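Side-chain contacts in uncharacterized protein (Pyrococcus horikoshii, PDB 2P8T), which is of unknown function, though its family is loosely linked with ATP binding and aminoacyl-tRNA ligase activity: residues T16-L21 with V182-K187; D58-R61 with G66-L69; I88-D93 with A152-D157; M126-T129 with E134-F137. All coordinates share one frame; numbering follows the deposited sequence.

Contact 1. Residues T16-L21 with V182-K187; sequences TVEDVL and VAYILK
Val17 and Tyr184 carry the apolar part of this contact between two helices. CG1 of Val17 sits over one face of the Tyr184 ring as a CH-pi contact, 3.9 Å from the centroid and only 15° off the ring normal. With chi1 at 67°, Val17 places CG1 between its backbone N and carbonyl carbon and turns both methyls to the tyrosine, CG2 reaching CE1 of the ring at 4.1 Å. The tyrosine side chain meets it at about a right angle. Leu21, one turn on from Val17, adds its CD1 at 4.1 Å from Tyr184 CD1.

Glu18 only borders the ring. Its chain bends back and brings OE2 obliquely to 3.8 Å from Tyr184 CD2, the carboxylate plane nearly perpendicular to the ring; the hydrogen bond of this OE2 is to His181 ND1, close to one turn before the tyrosine. Behind this surface, Thr16 and Asp19 close a capping box at the helix start: Asp19 N donates to Thr16 OG1 (3.2 Å), and Thr16 N donates to Asp19 OD2 (2.8 Å). Replacing Tyr184 by alanine is likely to leave the Val17 methyls without the ring they rest on and to open a gap between the helices.

The axes of segments 17-21 and 182-187 cross at 102° and stand 10.7 Å apart, a separation that the ring spans. Helix 17-26 of the N-terminal HTH-clan region thus meets helix 172-187 of the DUF4443 region, with Ile195 and Leu196 of helix 193-196 packing against Val17, Leu21 and Tyr184.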
loop_
_atom_site.group_PDB
_atom_site.type_symbol
_atom_site.label_atom_id
_atom_site.label_comp_id
_atom_site.label_asym_id
_atom_site.label_seq_id
_atom_site.Cartn_x
_atom_site.Cartn_y
_atom_site.Cartn_z
ATOM N N THR A 16 0.885 -13.552 -1.878
ATOM C CA THR A 16 -0.479 -13.047 -2.024
ATOM C C THR A 16 -0.543 -11.889 -3.032
ATOM O O THR A 16 0.492 -11.374 -3.432
ATOM C CB THR A 16 -1.016 -12.563 -0.655
ATOM O OG1 THR A 16 -0.255 -11.427 -0.230
ATOM C CG2 THR A 16 -0.845 -13.664 0.400
ATOM N N VAL A 17 -1.758 -11.490 -3.437
ATOM C CA VAL A 17 -1.928 -10.302 -4.291
ATOM C C VAL A 17 -1.310 -9.062 -3.613
ATOM O O VAL A 17 -0.767 -8.184 -4.287
ATOM C CB VAL A 17 -3.417 -10.076 -4.707
ATOM C CG1 VAL A 17 -4.276 -9.710 -3.503
ATOM C CG2 VAL A 17 -3.549 -9.024 -5.794
ATOM N N GLU A 18 -1.339 -9.024 -2.278
ATOM C CA GLU A 18 -0.781 -7.893 -1.554
ATOM C C GLU A 18 0.723 -7.883 -1.713
ATOM O O GLU A 18 1.320 -6.828 -1.792
ATOM C CB GLU A 18 -1.172 -7.916 -0.065
ATOM C CG GLU A 18 -2.636 -7.566 0.192
ATOM C CD GLU A 18 -3.575 -8.748 0.109
ATOM O OE1 GLU A 18 -3.086 -9.886 -0.077
ATOM O OE2 GLU A 18 -4.805 -8.538 0.248
ATOM N N ASP A 19 1.341 -9.071 -1.760
ATOM C CA ASP A 19 2.771 -9.161 -2.024
ATOM C C ASP A 19 3.093 -8.700 -3.452
ATOM O O ASP A 19 4.088 -8.023 -3.664
ATOM C CB ASP A 19 3.289 -10.599 -1.819
ATOM C CG ASP A 19 3.130 -11.094 -0.389
ATOM O OD1 ASP A 19 3.440 -10.335 0.573
ATOM O OD2 ASP A 19 2.707 -12.259 -0.230
ATOM N N VAL A 20 2.266 -9.081 -4.422
ATOM C CA VAL A 20 2.453 -8.646 -5.821
ATOM C C VAL A 20 2.382 -7.126 -5.839
ATOM O O VAL A 20 3.321 -6.464 -6.310
ATOM C CB VAL A 20 1.392 -9.229 -6.781
ATOM C CG1 VAL A 20 1.575 -8.695 -8.227
ATOM C CG2 VAL A 20 1.399 -10.777 -6.752
ATOM N N LEU A 21 1.310 -6.572 -5.270
ATOM C CA LEU A 21 1.161 -5.104 -5.259
ATOM C C LEU A 21 2.343 -4.417 -4.583
ATOM O O LEU A 21 2.874 -3.437 -5.110
ATOM C CB LEU A 21 -0.169 -4.667 -4.635
ATOM C CG LEU A 21 -1.456 -5.085 -5.358
ATOM C CD1 LEU A 21 -2.672 -5.013 -4.451
ATOM C CD2 LEU A 21 -1.645 -4.260 -6.619
ATOM N N VAL A 182 -5.782 -3.132 2.916
ATOM C CA VAL A 182 -6.918 -2.193 2.982
ATOM C C VAL A 182 -7.172 -1.520 1.629
ATOM O O VAL A 182 -8.315 -1.426 1.154
ATOM C CB VAL A 182 -6.729 -1.131 4.120
ATOM C CG1 VAL A 182 -7.917 -0.162 4.158
ATOM C CG2 VAL A 182 -6.529 -1.821 5.503
ATOM N N ALA A 183 -6.086 -1.076 0.985
ATOM C CA ALA A 183 -6.151 -0.504 -0.358
ATOM C C ALA A 183 -6.816 -1.457 -1.342
ATOM O O ALA A 183 -7.726 -1.068 -2.128
ATOM C CB ALA A 183 -4.745 -0.156 -0.820
ATOM N N TYR A 184 -6.369 -2.716 -1.295
ATOM C CA TYR A 184 -6.947 -3.766 -2.140
ATOM C C TYR A 184 -8.446 -3.988 -1.896
ATOM O O TYR A 184 -9.216 -4.105 -2.861
ATOM C CB TYR A 184 -6.163 -5.068 -1.982
ATOM C CG TYR A 184 -6.678 -6.171 -2.884
ATOM C CD1 TYR A 184 -6.597 -6.054 -4.267
ATOM C CD2 TYR A 184 -7.257 -7.320 -2.347
ATOM C CE1 TYR A 184 -7.087 -7.052 -5.114
ATOM C CE2 TYR A 184 -7.755 -8.332 -3.190
ATOM C CZ TYR A 184 -7.664 -8.177 -4.568
ATOM O OH TYR A 184 -8.136 -9.167 -5.415
ATOM N N ILE A 185 -8.885 -4.019 -0.635
ATOM C CA ILE A 185 -10.340 -4.117 -0.355
ATOM C C ILE A 185 -11.110 -2.969 -1.036
ATOM O O ILE A 185 -12.155 -3.170 -1.664
ATOM C CB ILE A 185 -10.661 -4.133 1.175
ATOM C CG1 ILE A 185 -10.070 -5.383 1.846
ATOM C CG2 ILE A 185 -12.193 -4.010 1.406
ATOM C CD1 ILE A 185 -9.899 -5.269 3.341
ATOM N N LEU A 186 -10.592 -1.748 -0.908
ATOM C CA LEU A 186 -11.289 -0.567 -1.419
ATOM C C LEU A 186 -11.339 -0.473 -2.947
ATOM O O LEU A 186 -12.278 0.122 -3.527
ATOM C CB LEU A 186 -10.614 0.699 -0.864
ATOM C CG LEU A 186 -10.967 0.991 0.593
ATOM C CD1 LEU A 186 -9.986 2.016 1.165
ATOM C CD2 LEU A 186 -12.412 1.449 0.710
ATOM N N LYS A 187 -10.330 -1.049 -3.599
ATOM C CA LYS A 187 -10.167 -0.924 -5.053
ATOM C C LYS A 187 -10.164 -2.270 -5.805
ATOM O O LYS A 187 -9.733 -2.341 -6.966
ATOM C CB LYS A 187 -8.895 -0.133 -5.361
ATOM C CG LYS A 187 -9.028 1.356 -5.095
ATOM C CD LYS A 187 -10.177 1.955 -5.935
ATOM C CE LYS A 187 -10.052 3.455 -6.021
ATOM N NZ LYS A 187 -11.018 4.057 -6.996
#

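Contact 2. Residues D58-R61 with G66-L69; sequences DIIR and GHFL
Arg61 and Phe68 form the hydrogen-bonded pair of a short antiparallel beta hairpin, strands 60-62 and 67-69, within the N-terminal HTH-clan region; a hairpin following the helices is consistent with the wing of a winged helix. Arg61 N donates to Phe68 O, and Phe68 N returns the bond to Arg61 O, each at 2.9 Å and nearly straight. Ile60 and Leu69 make a non-hydrogen-bonded pair, where Leu69 CD2 comes within 4.1 Å of Ile60 CG2.

The Phe68 ring folds back across the hairpin. Its chi1 of 59° sets CG between the backbone N and the carbonyl carbon, which lays one ring face over Arg61 CA and brings CZ to 3.6 Å from Arg61 CB. A serine in place of Phe68 would probably keep the backbone pairing but strip this cover from the arginine's backbone.

Ile60 CD1 lies 3.8 Å from His67 ND1, and Ile60 also packs on Leu51 and Leu54 of helix 44-56. The guanidinium turns away from the phenylalanine: NH1 bonds to Ser55 O and weakly to Ile60 O. Backbone bonds thus set the pairing, while Arg61 directs its polar end to the preceding helix, with Asp58 OD1 nearby as a partner in charge only.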
loop_
_atom_site.group_PDB
_atom_site.type_symbol
_atom_site.label_atom_id
_atom_site.label_comp_id
_atom_site.label_asym_id
_atom_site.label_seq_id
_atom_site.Cartn_x
_atom_site.Cartn_y
_atom_site.Cartn_z
ATOM N N ASP A 58 6.709 -10.898 -18.031
ATOM C CA ASP A 58 7.359 -9.711 -18.641
ATOM C C ASP A 58 6.981 -8.443 -17.875
ATOM O O ASP A 58 6.782 -7.372 -18.468
ATOM C CB ASP A 58 6.998 -9.559 -20.121
ATOM C CG ASP A 58 7.824 -8.465 -20.821
ATOM O OD1 ASP A 58 9.007 -8.298 -20.457
ATOM O OD2 ASP A 58 7.264 -7.771 -21.711
ATOM N N ILE A 59 6.864 -8.581 -16.560
ATOM C CA ILE A 59 6.539 -7.440 -15.718
ATOM C C ILE A 59 7.806 -6.859 -15.144
ATOM O O ILE A 59 7.916 -5.644 -14.979
ATOM C CB ILE A 59 5.501 -7.798 -14.637
ATOM C CG1 ILE A 59 4.152 -8.057 -15.320
ATOM C CG2 ILE A 59 5.360 -6.688 -13.598
ATOM C CD1 ILE A 59 3.069 -8.651 -14.374
ATOM N N ILE A 60 8.765 -7.728 -14.861
ATOM C CA ILE A 60 10.104 -7.311 -14.439
ATOM C C ILE A 60 11.192 -7.998 -15.264
ATOM O O ILE A 60 10.947 -9.012 -15.928
ATOM C CB ILE A 60 10.384 -7.581 -12.939
ATOM C CG1 ILE A 60 10.526 -9.092 -12.658
ATOM C CG2 ILE A 60 9.338 -6.900 -12.038
ATOM C CD1 ILE A 60 10.941 -9.404 -11.255
ATOM N N ARG A 61 12.382 -7.412 -15.230
ATOM C CA ARG A 61 13.572 -8.012 -15.813
ATOM C C ARG A 61 14.704 -7.824 -14.822
ATOM O O ARG A 61 14.645 -6.923 -13.985
ATOM C CB ARG A 61 13.910 -7.378 -17.174
ATOM C CG ARG A 61 13.092 -7.916 -18.370
ATOM C CD ARG A 61 13.570 -9.312 -18.802
ATOM N NE ARG A 61 12.705 -9.977 -19.784
ATOM C CZ ARG A 61 11.627 -10.705 -19.478
ATOM N NH1 ARG A 61 11.230 -10.833 -18.212
ATOM N NH2 ARG A 61 10.931 -11.296 -20.445
ATOM N N GLY A 66 20.068 -5.496 -10.036
ATOM C CA GLY A 66 18.730 -5.558 -9.448
ATOM C C GLY A 66 17.601 -5.665 -10.455
ATOM O O GLY A 66 17.788 -5.474 -11.662
ATOM N N HIS A 67 16.410 -5.956 -9.935
ATOM C CA HIS A 67 15.227 -6.156 -10.751
ATOM C C HIS A 67 14.551 -4.824 -11.044
ATOM O O HIS A 67 14.503 -3.931 -10.195
ATOM C CB HIS A 67 14.261 -7.119 -10.051
ATOM C CG HIS A 67 14.866 -8.452 -9.735
ATOM N ND1 HIS A 67 14.691 -9.556 -10.540
ATOM C CD2 HIS A 67 15.672 -8.850 -8.722
ATOM C CE1 HIS A 67 15.343 -10.583 -10.023
ATOM N NE2 HIS A 67 15.954 -10.180 -8.926
ATOM N N PHE A 68 14.062 -4.676 -12.261
ATOM C CA PHE A 68 13.367 -3.453 -12.622
ATOM C C PHE A 68 12.139 -3.765 -13.426
ATOM O O PHE A 68 12.018 -4.837 -14.017
ATOM C CB PHE A 68 14.269 -2.514 -13.423
ATOM C CG PHE A 68 14.776 -3.115 -14.694
ATOM C CD1 PHE A 68 14.138 -2.863 -15.899
ATOM C CD2 PHE A 68 15.882 -3.956 -14.678
ATOM C CE1 PHE A 68 14.600 -3.437 -17.089
ATOM C CE2 PHE A 68 16.350 -4.536 -15.847
ATOM C CZ PHE A 68 15.711 -4.268 -17.065
ATOM N N LEU A 69 11.249 -2.786 -13.461
ATOM C CA LEU A 69 10.010 -2.874 -14.189
ATOM C C LEU A 69 10.251 -2.709 -15.681
ATOM O O LEU A 69 10.994 -1.823 -16.111
ATOM C CB LEU A 69 9.020 -1.815 -13.669
ATOM C CG LEU A 69 8.440 -2.046 -12.268
ATOM C CD1 LEU A 69 7.724 -0.791 -11.774
ATOM C CD2 LEU A 69 7.491 -3.228 -12.221
#

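Contact 3. Residues I88-D93 with A152-D157; sequences IGVSVD and AKKIVD
Lys154 reaches over Ile88, Gly89 and Val90 of strand 88-92, an outermost strand of the five-stranded antiparallel sheet. Helix 149-154 and this edge strand are thus joined through one long side chain at the protein surface.

The chain can be followed outward from CB, which lies 4.2 Å from CG1 of Val90 and makes the first apolar touch. CG, set anti to the carbonyl carbon (chi1 -74°), heads the chain out along the strand. A bend follows, chi3 being 69°, and CD comes to 3.6 Å from Gly89 O. CE passes closer to the same oxygen, at 3.2 Å, and also meets CG1 of Ile88 at 4.0 Å, the two side chains slanting across one another. CB and CE each touch an apolar branch, while CD and CE also run beside Gly89 O on the way to the amine.

Next to the lysine, Ile155 turns into the sheet and packs on Ala99 and Val101 of strand 95-102, so the exposed lysine borders a buried neighbour. Strand 88-92 itself pairs with that strand through Ile88 and Val90. At the tip, Lys154 NZ donates to Gly89 O at 2.8 Å, approaching 21° out of the carbonyl plane.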
loop_
_atom_site.group_PDB
_atom_site.type_symbol
_atom_site.label_atom_id
_atom_site.label_comp_id
_atom_site.label_asym_id
_atom_site.label_seq_id
_atom_site.Cartn_x
_atom_site.Cartn_y
_atom_site.Cartn_z
ATOM N N ILE A 88 3.790 6.015 1.833
ATOM C CA ILE A 88 4.800 6.803 2.536
ATOM C C ILE A 88 4.959 6.354 3.981
ATOM O O ILE A 88 3.987 6.026 4.644
ATOM C CB ILE A 88 4.539 8.333 2.402
ATOM C CG1 ILE A 88 5.685 9.167 2.996
ATOM C CG2 ILE A 88 3.212 8.716 2.994
ATOM C CD1 ILE A 88 6.964 9.083 2.230
ATOM N N GLY A 89 6.203 6.307 4.434
ATOM C CA GLY A 89 6.506 5.871 5.791
ATOM C C GLY A 89 6.172 6.961 6.780
ATOM O O GLY A 89 6.561 8.113 6.604
ATOM N N VAL A 90 5.463 6.588 7.840
ATOM C CA VAL A 90 5.148 7.492 8.931
ATOM C C VAL A 90 5.470 6.785 10.257
ATOM O O VAL A 90 5.935 5.642 10.271
ATOM C CB VAL A 90 3.650 7.964 8.906
ATOM C CG1 VAL A 90 3.331 8.762 7.642
ATOM C CG2 VAL A 90 2.682 6.770 9.040
ATOM N N SER A 91 5.225 7.469 11.364
ATOM C CA SER A 91 5.374 6.861 12.682
ATOM C C SER A 91 4.136 7.187 13.522
ATOM O O SER A 91 3.700 8.339 13.580
ATOM C CB SER A 91 6.663 7.363 13.343
ATOM O OG SER A 91 6.591 7.255 14.750
ATOM N N VAL A 92 3.544 6.168 14.146
ATOM C CA VAL A 92 2.337 6.380 14.941
ATOM C C VAL A 92 2.629 5.857 16.341
ATOM O O VAL A 92 2.910 4.672 16.506
ATOM C CB VAL A 92 1.085 5.656 14.340
ATOM C CG1 VAL A 92 -0.156 5.894 15.209
ATOM C CG2 VAL A 92 0.817 6.124 12.917
ATOM N N ASP A 93 2.619 6.753 17.330
ATOM C CA ASP A 93 2.850 6.365 18.721
ATOM C C ASP A 93 4.115 5.497 18.830
ATOM O O ASP A 93 4.131 4.503 19.557
ATOM C CB ASP A 93 1.619 5.620 19.283
ATOM C CG ASP A 93 0.443 6.557 19.608
ATOM O OD1 ASP A 93 0.676 7.594 20.268
ATOM O OD2 ASP A 93 -0.718 6.251 19.216
ATOM N N ALA A 152 0.320 13.670 9.588
ATOM C CA ALA A 152 -0.466 14.457 8.639
ATOM C C ALA A 152 0.433 15.250 7.685
ATOM O O ALA A 152 0.178 15.313 6.469
ATOM C CB ALA A 152 -1.431 15.380 9.375
ATOM N N LYS A 153 1.507 15.809 8.232
ATOM C CA LYS A 153 2.403 16.657 7.434
ATOM C C LYS A 153 3.129 15.909 6.313
ATOM O O LYS A 153 3.499 16.511 5.302
ATOM C CB LYS A 153 3.384 17.422 8.339
ATOM C CG LYS A 153 2.777 18.704 8.905
ATOM C CD LYS A 153 3.742 19.453 9.814
ATOM C CE LYS A 153 4.446 20.612 9.096
ATOM N NZ LYS A 153 3.583 21.843 9.032
ATOM N N LYS A 154 3.321 14.602 6.493
ATOM C CA LYS A 154 4.005 13.752 5.523
ATOM C C LYS A 154 3.110 13.270 4.386
ATOM O O LYS A 154 3.604 12.837 3.342
ATOM C CB LYS A 154 4.624 12.538 6.227
ATOM C CG LYS A 154 5.863 12.870 7.048
ATOM C CD LYS A 154 6.756 11.636 7.280
ATOM C CE LYS A 154 7.424 11.160 5.987
ATOM N NZ LYS A 154 8.454 10.094 6.209
ATOM N N ILE A 155 1.803 13.329 4.600
ATOM C CA ILE A 155 0.857 12.802 3.639
ATOM C C ILE A 155 0.579 13.862 2.570
ATOM O O ILE A 155 0.261 15.020 2.881
ATOM C CB ILE A 155 -0.431 12.299 4.322
ATOM C CG1 ILE A 155 -0.085 11.150 5.284
ATOM C CG2 ILE A 155 -1.447 11.793 3.280
ATOM C CD1 ILE A 155 -1.201 10.777 6.255
ATOM N N VAL A 156 0.733 13.454 1.318
ATOM C CA VAL A 156 0.590 14.343 0.167
ATOM C C VAL A 156 -0.267 13.650 -0.890
ATOM O O VAL A 156 -0.719 12.515 -0.681
ATOM C CB VAL A 156 1.990 14.728 -0.426
ATOM C CG1 VAL A 156 2.846 15.440 0.617
ATOM C CG2 VAL A 156 2.755 13.489 -0.936
ATOM N N ASP A 157 -0.491 14.317 -2.023
ATOM C CA ASP A 157 -1.201 13.697 -3.151
ATOM C C ASP A 157 -2.639 13.264 -2.802
ATOM O O ASP A 157 -3.066 12.153 -3.138
ATOM C CB ASP A 157 -0.385 12.516 -3.717
ATOM C CG ASP A 157 -0.897 12.033 -5.077
ATOM O OD1 ASP A 157 -1.560 12.826 -5.796
ATOM O OD2 ASP A 157 -0.629 10.863 -5.434
#

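Contact 4. Residues M126-T129 with E134-F137; sequences MILT and EIVF
Thr129 and Val136 satisfy each other's backbone groups completely across these two strands. Thr129 N donates to Val136 O at 3.0 Å, and Val136 N donates to Thr129 O at 2.8 Å with an angle of 172° at the hydrogen. Thr129 O also takes a CA-H...O contact from Ile135 CA, at 3.4 Å. The threonine hydroxyl turns elsewhere; OG1 stands anti to the backbone N (chi1 -170°) and is hydrogen-bonded to Asp162 O, which leaves CG2 to meet CG2 of Val136 at 3.7 Å.

This is a beta hairpin, strands 124-131 and 134-136, at one border of the five-stranded antiparallel sheet. On its other side strand 124-131 is bonded to strand 163-168, Met126 pairing with Ile166 and Leu128 with Val164. Ile127 O accepts from Ser110 OG, and Ile135 shares a backbone bond with Leu144.

Apolar groups occupy the space beside these bonds. Leu128 CB packs against Ile135 CG2 at 3.6 Å, the two side chains meeting at about a right angle. Leu128 CD2 stands over the centre of the Phe137 ring as a CH-pi contact, 4.0 Å from the centroid. Met126 approaches that ring at its edge, in a Met-aromatic contact, with SD 3.8 Å from Phe137 CE1. Arg142 adds a cation-pi partner to the same phenylalanine.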
loop_
_atom_site.group_PDB
_atom_site.type_symbol
_atom_site.label_atom_id
_atom_site.label_comp_id
_atom_site.label_asym_id
_atom_site.label_seq_id
_atom_site.Cartn_x
_atom_site.Cartn_y
_atom_site.Cartn_z
ATOM N N MET A 126 -6.011 3.754 10.970
ATOM C CA MET A 126 -7.021 4.774 10.788
ATOM C C MET A 126 -7.384 4.767 9.314
ATOM O O MET A 126 -6.517 4.591 8.476
ATOM C CB MET A 126 -6.453 6.169 11.144
ATOM C CG MET A 126 -6.231 6.421 12.622
ATOM S SD MET A 126 -5.273 7.987 12.856
ATOM C CE MET A 126 -3.616 7.411 12.842
ATOM N N ILE A 127 -8.655 4.911 8.990
ATOM C CA ILE A 127 -9.049 5.145 7.593
ATOM C C ILE A 127 -9.873 6.446 7.542
ATOM O O ILE A 127 -11.016 6.515 8.023
ATOM C CB ILE A 127 -9.814 3.962 6.920
ATOM C CG1 ILE A 127 -8.999 2.659 6.957
ATOM C CG2 ILE A 127 -10.014 4.259 5.423
ATOM C CD1 ILE A 127 -8.969 1.923 8.311
ATOM N N LEU A 128 -9.260 7.464 6.952
ATOM C CA LEU A 128 -9.752 8.839 7.050
ATOM C C LEU A 128 -10.336 9.243 5.705
ATOM O O LEU A 128 -10.200 8.516 4.730
ATOM C CB LEU A 128 -8.602 9.775 7.429
ATOM C CG LEU A 128 -7.861 9.503 8.754
ATOM C CD1 LEU A 128 -6.464 9.029 8.495
ATOM C CD2 LEU A 128 -7.866 10.768 9.606
ATOM N N THR A 129 -10.960 10.414 5.665
ATOM C CA THR A 129 -11.434 10.981 4.416
ATOM C C THR A 129 -10.874 12.412 4.296
ATOM O O THR A 129 -10.155 12.891 5.196
ATOM C CB THR A 129 -12.975 10.895 4.294
ATOM O OG1 THR A 129 -13.388 11.235 2.968
ATOM C CG2 THR A 129 -13.692 11.787 5.310
ATOM N N GLU A 134 -8.678 18.967 3.931
ATOM C CA GLU A 134 -7.979 18.512 5.143
ATOM C C GLU A 134 -8.313 17.039 5.370
ATOM O O GLU A 134 -9.422 16.622 5.068
ATOM C CB GLU A 134 -8.404 19.335 6.355
ATOM C CG GLU A 134 -8.268 20.861 6.142
ATOM C CD GLU A 134 -6.831 21.377 6.280
ATOM O OE1 GLU A 134 -6.381 21.555 7.434
ATOM O OE2 GLU A 134 -6.164 21.646 5.242
ATOM N N ILE A 135 -7.345 16.283 5.883
ATOM C CA ILE A 135 -7.538 14.866 6.234
ATOM C C ILE A 135 -8.293 14.848 7.557
ATOM O O ILE A 135 -7.840 15.430 8.558
ATOM C CB ILE A 135 -6.182 14.085 6.361
ATOM C CG1 ILE A 135 -5.391 14.106 5.040
ATOM C CG2 ILE A 135 -6.437 12.604 6.733
ATOM C CD1 ILE A 135 -3.935 13.652 5.171
ATOM N N VAL A 136 -9.443 14.192 7.562
ATOM C CA VAL A 136 -10.341 14.235 8.717
ATOM C C VAL A 136 -10.849 12.847 9.082
ATOM O O VAL A 136 -10.864 11.940 8.234
ATOM C CB VAL A 136 -11.569 15.171 8.488
ATOM C CG1 VAL A 136 -11.140 16.602 8.243
ATOM C CG2 VAL A 136 -12.465 14.675 7.353
ATOM N N PHE A 137 -11.244 12.694 10.350
ATOM C CA PHE A 137 -11.934 11.488 10.801
ATOM C C PHE A 137 -13.345 11.460 10.243
ATOM O O PHE A 137 -14.017 12.484 10.216
ATOM C CB PHE A 137 -11.903 11.393 12.339
ATOM C CG PHE A 137 -10.526 11.150 12.878
ATOM C CD1 PHE A 137 -9.974 9.865 12.848
ATOM C CD2 PHE A 137 -9.752 12.200 13.364
ATOM C CE1 PHE A 137 -8.682 9.629 13.302
ATOM C CE2 PHE A 137 -8.453 11.965 13.833
ATOM C CZ PHE A 137 -7.931 10.660 13.809
#

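Overall arrangement
Contact 1 lies nearest the middle of the chain and joins the N-terminal region to the DUF4443 region, through side chains alone. Contacts 2 and 4 are both hairpins, held by paired backbone bonds, yet they lie on opposite sides of the chain's centre, about 35 Å apart between centres, and in different family regions. Contacts 1, 2 and 4 are partly buried; contact 3 lies at the surface, resting on one lysine. It shares the large sheet with contact 4, at the opposite outermost strand, and the two touch where Ile155 CG2 packs on Ile135 CD1. Contact 4 also meets contact 1, through Ile127 and Val182, whereas contact 2 touches none of the others.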